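Local coordinates for Phosphoglucosamine/phosphogalactosamine mutase (Sulfolobus tokodaii, PDB 2F7L), which interconverts the 6-phosphates and 1-phosphates of glucosamine and galactosamine, supplying the synthesis of UDP-N-acetylglucosamine and UDP-N-acetylgalactosamine with the aid of one magnesium ion per subunit, at residues R255-W258 / G259-G263; S289-E292 / E293-K297; E438-A441 / N442-N446. All blocks are in the same frame, centred on the assembly; numbering follows the deposited sequence.

Interaction 1 (R255-W258 / G259-G263); sequences RVQW and GDRSG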
# COMPACT_ATOMS: atom_id res chain seq x y z
N ARG A 255 8.13 -12.63 15.61
CA ARG A 255 9.00 -11.62 15.02
C ARG A 255 8.32 -11.05 13.78
O ARG A 255 7.82 -11.80 12.93
CB ARG A 255 10.37 -12.23 14.68
CG ARG A 255 10.28 -13.56 13.98
CD ARG A 255 11.62 -14.29 13.93
NE ARG A 255 11.48 -15.48 13.11
CZ ARG A 255 12.48 -16.09 12.49
NH1 ARG A 255 13.70 -15.61 12.61
NH2 ARG A 255 12.25 -17.14 11.72
N VAL A 256 8.29 -9.73 13.67
CA VAL A 256 7.65 -9.14 12.51
C VAL A 256 8.56 -9.31 11.28
O VAL A 256 9.78 -9.29 11.40
CB VAL A 256 7.29 -7.62 12.75
CG1 VAL A 256 7.31 -7.30 14.22
CG2 VAL A 256 8.21 -6.73 11.97
N GLN A 257 7.93 -9.52 10.13
CA GLN A 257 8.63 -9.70 8.86
C GLN A 257 8.33 -8.49 7.97
O GLN A 257 7.20 -8.02 7.90
CB GLN A 257 8.14 -10.97 8.19
CG GLN A 257 8.34 -12.25 9.02
CD GLN A 257 9.81 -12.63 9.12
OE1 GLN A 257 10.63 -12.25 8.28
NE2 GLN A 257 10.15 -13.41 10.14
N TRP A 258 9.34 -7.98 7.27
CA TRP A 258 9.11 -6.80 6.45
C TRP A 258 8.38 -7.07 5.13
O TRP A 258 8.45 -8.16 4.54
CB TRP A 258 10.42 -6.06 6.19
CG TRP A 258 10.19 -4.58 5.97
CD1 TRP A 258 10.72 -3.80 4.98
CD2 TRP A 258 9.29 -3.74 6.71
NE1 TRP A 258 10.20 -2.54 5.04
CE2 TRP A 258 9.32 -2.47 6.09
CE3 TRP A 258 8.46 -3.93 7.82
CZ2 TRP A 258 8.54 -1.40 6.55
CZ3 TRP A 258 7.68 -2.86 8.27
CH2 TRP A 258 7.73 -1.62 7.63
N GLY A 259 7.66 -6.04 4.69
CA GLY A 259 6.89 -6.14 3.47
C GLY A 259 7.52 -6.82 2.28
O GLY A 259 6.82 -7.48 1.52
N ASP A 260 8.82 -6.65 2.08
CA ASP A 260 9.49 -7.28 0.95
C ASP A 260 9.85 -8.76 1.22
O ASP A 260 10.04 -9.54 0.27
CB ASP A 260 10.73 -6.47 0.54
CG ASP A 260 11.61 -6.08 1.73
OD1 ASP A 260 12.67 -5.46 1.50
OD2 ASP A 260 11.25 -6.38 2.88
N ARG A 261 9.94 -9.15 2.49
CA ARG A 261 10.24 -10.55 2.81
C ARG A 261 9.00 -11.37 2.43
O ARG A 261 9.10 -12.41 1.76
CB ARG A 261 10.52 -10.72 4.31
CG ARG A 261 11.60 -9.82 4.90
CD ARG A 261 12.88 -10.10 4.25
NE ARG A 261 14.01 -9.36 4.82
CZ ARG A 261 14.12 -8.04 4.81
NH1 ARG A 261 13.18 -7.29 4.28
NH2 ARG A 261 15.22 -7.47 5.28
N SER A 262 7.84 -10.90 2.86
CA SER A 262 6.59 -11.59 2.57
C SER A 262 6.13 -11.32 1.14
O SER A 262 5.33 -12.08 0.59
CB SER A 262 5.50 -11.19 3.56
OG SER A 262 5.30 -9.80 3.59
N GLY A 263 6.62 -10.24 0.55
CA GLY A 263 6.23 -9.92 -0.81
C GLY A 263 6.89 -10.93 -1.71
O GLY A 263 6.34 -11.35 -2.73
O HOH W 1 5.31 -9.20 6.61
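Over one face of the Trp-258 indole lies the backbone N of Gly-259, 3.2 Å from CG, while Arg-261 NH1 is placed at the ring's edge, near its plane. Asp-260 comes in obliquely, its OD2 3.4 Å from Trp-258 CD1, with carboxylate and ring planes 86° apart. That same OD2 meets the guanidinium of Arg-261 in plane at its edge, a salt bridge of 2.6 Å to NH1. With CG of Trp-258 swung opposite the backbone N (chi1 -152°), the indole can send NE1 to Glu-327 and meet the ring of Phe-219. The arrangement illustrates how a loop enters a helix: the chain leaving strand 248-251 passes through Trp-258 towards helix 259-272, and the side chain of Trp-258 lies about 10 Å from that of Asp-241, a magnesium ligand by similarity. Trp-258 O accepts twice here. Ser-262 N, at 3.3 Å, approaches nearly in line with the carbonyl bond, whereas Arg-261 N, at 2.7 Å, sits above the carbonyl plane. A water bridges the loop and the helix, donating to Gln-257 O at 2.6 Å and hydrogen-bonding to Ser-262 OG. Asp-260 OD1, beyond the salt bridge, takes the backbone N-H of Ser-288.

Interaction 2 (S289-E292 / E293-K297); sequences SLVE and EYLSK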
# COMPACT_ATOMS: atom_id res chain seq x y z
N SER A 289 17.39 -6.57 -2.17
CA SER A 289 17.81 -7.32 -3.36
C SER A 289 17.59 -8.82 -3.13
O SER A 289 17.60 -9.63 -4.06
CB SER A 289 19.28 -7.04 -3.69
OG SER A 289 20.13 -7.38 -2.62
N LEU A 290 17.37 -9.16 -1.87
CA LEU A 290 17.07 -10.52 -1.46
C LEU A 290 16.00 -11.11 -2.41
O LEU A 290 16.01 -12.31 -2.73
CB LEU A 290 16.57 -10.47 -0.01
CG LEU A 290 15.49 -11.31 0.66
CD1 LEU A 290 15.27 -10.67 2.01
CD2 LEU A 290 14.17 -11.34 -0.11
N VAL A 291 15.08 -10.26 -2.85
CA VAL A 291 14.02 -10.66 -3.75
C VAL A 291 14.60 -11.32 -5.02
O VAL A 291 14.10 -12.36 -5.47
CB VAL A 291 13.13 -9.44 -4.14
CG1 VAL A 291 13.97 -8.38 -4.82
CG2 VAL A 291 11.98 -9.88 -5.06
N GLU A 292 15.65 -10.73 -5.59
CA GLU A 292 16.26 -11.32 -6.79
C GLU A 292 16.87 -12.67 -6.48
O GLU A 292 16.70 -13.63 -7.22
CB GLU A 292 17.37 -10.43 -7.34
CG GLU A 292 16.91 -9.21 -8.06
CD GLU A 292 18.05 -8.52 -8.77
OE1 GLU A 292 19.14 -8.39 -8.17
OE2 GLU A 292 17.85 -8.11 -9.94
N GLU A 293 17.60 -12.72 -5.37
CA GLU A 293 18.25 -13.94 -4.97
C GLU A 293 17.28 -15.11 -4.92
O GLU A 293 17.51 -16.15 -5.53
CB GLU A 293 18.88 -13.74 -3.60
CG GLU A 293 19.94 -14.76 -3.23
CD GLU A 293 20.75 -14.30 -2.04
OE1 GLU A 293 20.96 -13.07 -1.91
OE2 GLU A 293 21.18 -15.16 -1.24
N TYR A 294 16.18 -14.92 -4.20
CA TYR A 294 15.19 -15.97 -4.05
C TYR A 294 14.36 -16.23 -5.29
O TYR A 294 14.16 -17.37 -5.67
CB TYR A 294 14.25 -15.63 -2.89
CG TYR A 294 13.57 -16.84 -2.28
CD1 TYR A 294 14.16 -17.53 -1.23
CD2 TYR A 294 12.35 -17.28 -2.77
CE1 TYR A 294 13.53 -18.63 -0.67
CE2 TYR A 294 11.71 -18.39 -2.21
CZ TYR A 294 12.31 -19.05 -1.16
OH TYR A 294 11.67 -20.13 -0.59
N LEU A 295 13.86 -15.19 -5.94
CA LEU A 295 13.04 -15.44 -7.12
C LEU A 295 13.85 -15.92 -8.30
O LEU A 295 13.29 -16.45 -9.25
CB LEU A 295 12.25 -14.18 -7.51
CG LEU A 295 11.19 -13.74 -6.48
CD1 LEU A 295 10.42 -12.56 -7.03
CD2 LEU A 295 10.24 -14.90 -6.15
N SER A 296 15.16 -15.72 -8.22
CA SER A 296 16.07 -16.14 -9.29
C SER A 296 16.00 -17.64 -9.52
O SER A 296 15.93 -18.11 -10.66
CB SER A 296 17.51 -15.75 -8.96
OG SER A 296 17.77 -14.42 -9.36
N LYS A 297 16.01 -18.40 -8.43
CA LYS A 297 15.93 -19.84 -8.53
C LYS A 297 14.52 -20.33 -8.85
O LYS A 297 14.09 -21.38 -8.37
CB LYS A 297 16.45 -20.49 -7.24
CG LYS A 297 15.85 -20.00 -5.95
CD LYS A 297 16.30 -20.89 -4.80
CE LYS A 297 15.93 -20.31 -3.43
NZ LYS A 297 14.48 -19.92 -3.32
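Leu-295 N donates to Val-291 O at 2.9 Å, and Tyr-294 N to Leu-290 O at 3.0 Å, the latter almost straight at 172°. These two bonds lie within the short helix 290-296, the middle element of a beta-alpha-beta crossover between strands 280-284 and 301-305. Ahead of them Glu-293 N reaches Ser-289 O only weakly, at 3.4 Å. At the far end the carbonyl of Glu-292 faces both N and OG of Ser-296, but its modelled position is doubtful, so the share of each donor is best left open. Lys-297 NZ lies over the centre of one face of the Tyr-294 ring and bonds weakly to Tyr-294 O. Alongside the backbone bonds, Val-291 CG2 meets Leu-295 CD1 at 3.7 Å, the two branched ends crossing at a slant; with CG2 of Val-291 trans to its own N, this methyl faces the next turn. The acids find their mates elsewhere: Glu-292 OE2 pairs with Lys-402, and Glu-293 places OE2 on Lys-436 and OE1 on Tyr-370 OH. The chemistry implies a division of labour, in which main-chain bonds and one apolar pair hold the turn together while the carboxylates, through Lys-402 and Lys-436, tie it to the C-terminal domain.

Interaction 3 (E438-A441 / N442-N446); sequences ENVA and NNLVN
Val-440 and Leu-444 stand one turn apart on helix 438-452, the last helix of the C-terminal domain, which packs against strands 371-378 and 428-435 of its antiparallel sheet. The two side chains meet through their branch ends, Val-440 CG2 lying 4.2 Å from Leu-444 CD1. Their roots are set differently: the CB of Leu-444 points toward 438-441, whereas that of Val-440 points away from 442-446 and brings its side chain against Ala-435. Leu-444 has CG trans to its carbonyl carbon (chi1 -87°), which lays the side chain back along the preceding turn, with CD1 3.4 Å from Val-440 O. Replacing Leu-444 by an alanine would probably leave Val-440 CG2 without its apolar neighbour and open a gap beside the Val-440 carbonyl oxygen. The backbone bonds fix the spacing of these side chains. Asn-442 N reaches Glu-438 O at 3.1 Å, and Asn-443 N reaches Asn-439 O at 3.0 Å. Leu-444 N, 2.9 Å from Val-440 O, stands above the carbonyl plane, its C=O...N angle of 136° the smallest of the four backbone bonds between the segments. On a different flank, Val-445 presents its side chain to Val-373 and Thr-375 of one strand and to Ile-431 and Ala-433 of the other. Its CG2, set trans to its own carbonyl carbon, rests 3.2 Å from Ala-441 O.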
# COMPACT_ATOMS: atom_id res chain seq x y z
N GLU A 438 26.13 -7.67 8.60
CA GLU A 438 25.74 -6.43 9.28
C GLU A 438 26.79 -5.31 9.29
O GLU A 438 26.44 -4.13 9.21
CB GLU A 438 25.32 -6.76 10.71
CG GLU A 438 24.95 -5.59 11.59
CD GLU A 438 24.57 -6.06 12.99
OE1 GLU A 438 23.43 -6.54 13.17
OE2 GLU A 438 25.43 -5.97 13.92
N ASN A 439 28.06 -5.69 9.36
CA ASN A 439 29.14 -4.71 9.40
C ASN A 439 29.45 -4.03 8.06
O ASN A 439 29.78 -2.84 8.03
CB ASN A 439 30.40 -5.36 9.96
CG ASN A 439 30.17 -5.94 11.34
OD1 ASN A 439 29.21 -6.68 11.56
ND2 ASN A 439 31.06 -5.62 12.28
N VAL A 440 29.37 -4.78 6.95
CA VAL A 440 29.65 -4.14 5.68
C VAL A 440 28.50 -3.18 5.39
O VAL A 440 28.66 -2.22 4.64
CB VAL A 440 29.84 -5.15 4.49
CG1 VAL A 440 30.08 -6.54 5.01
CG2 VAL A 440 28.67 -5.11 3.54
N ALA A 441 27.35 -3.43 6.00
CA ALA A 441 26.19 -2.57 5.81
C ALA A 441 26.34 -1.27 6.60
O ALA A 441 26.13 -0.18 6.08
CB ALA A 441 24.94 -3.30 6.24
N ASN A 442 26.70 -1.40 7.87
CA ASN A 442 26.87 -0.22 8.69
C ASN A 442 27.95 0.66 8.07
O ASN A 442 27.81 1.87 7.96
CB ASN A 442 27.27 -0.63 10.09
CG ASN A 442 27.25 0.53 11.03
OD1 ASN A 442 26.18 1.06 11.33
ND2 ASN A 442 28.43 0.95 11.50
N ASN A 443 29.03 0.01 7.68
CA ASN A 443 30.16 0.67 7.05
C ASN A 443 29.66 1.41 5.80
O ASN A 443 29.96 2.59 5.59
CB ASN A 443 31.20 -0.38 6.66
CG ASN A 443 32.18 0.13 5.64
OD1 ASN A 443 33.01 0.99 5.93
ND2 ASN A 443 32.08 -0.39 4.41
N LEU A 444 28.90 0.69 4.97
CA LEU A 444 28.33 1.26 3.75
C LEU A 444 27.63 2.58 4.00
O LEU A 444 27.90 3.59 3.34
CB LEU A 444 27.31 0.30 3.14
CG LEU A 444 27.86 -0.76 2.20
CD1 LEU A 444 26.77 -1.74 1.82
CD2 LEU A 444 28.46 -0.08 0.99
N VAL A 445 26.70 2.54 4.95
CA VAL A 445 25.94 3.71 5.30
C VAL A 445 26.86 4.86 5.64
O VAL A 445 26.66 5.98 5.16
CB VAL A 445 25.01 3.40 6.48
CG1 VAL A 445 24.24 4.66 6.91
CG2 VAL A 445 24.06 2.28 6.09
N ASN A 446 27.88 4.58 6.44
CA ASN A 446 28.83 5.60 6.84
C ASN A 446 29.49 6.28 5.67
O ASN A 446 29.53 7.51 5.60
CB ASN A 446 29.88 5.01 7.76
CG ASN A 446 29.30 4.60 9.08
OD1 ASN A 446 28.52 5.35 9.67
ND2 ASN A 446 29.67 3.41 9.56

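In the fold
The three contacts follow one another along the chain without nesting or crossing, and each is local, within one continuous run of nine residues, and closes no long loop. Interaction 1 makes the passage from strand 248-251 into helix 259-272. Strand 280-284 then leads to interaction 2 on helix 290-296, and the two touch where Leu-290 packs on Arg-261 and Thr-264 of helix 259-272. Interaction 3 comes far later, on helix 438-452, with its centre about 21 Å from the centres of both others and no direct touch. The domains are nevertheless joined nearby: the chain just before that helix reaches back to interaction 2.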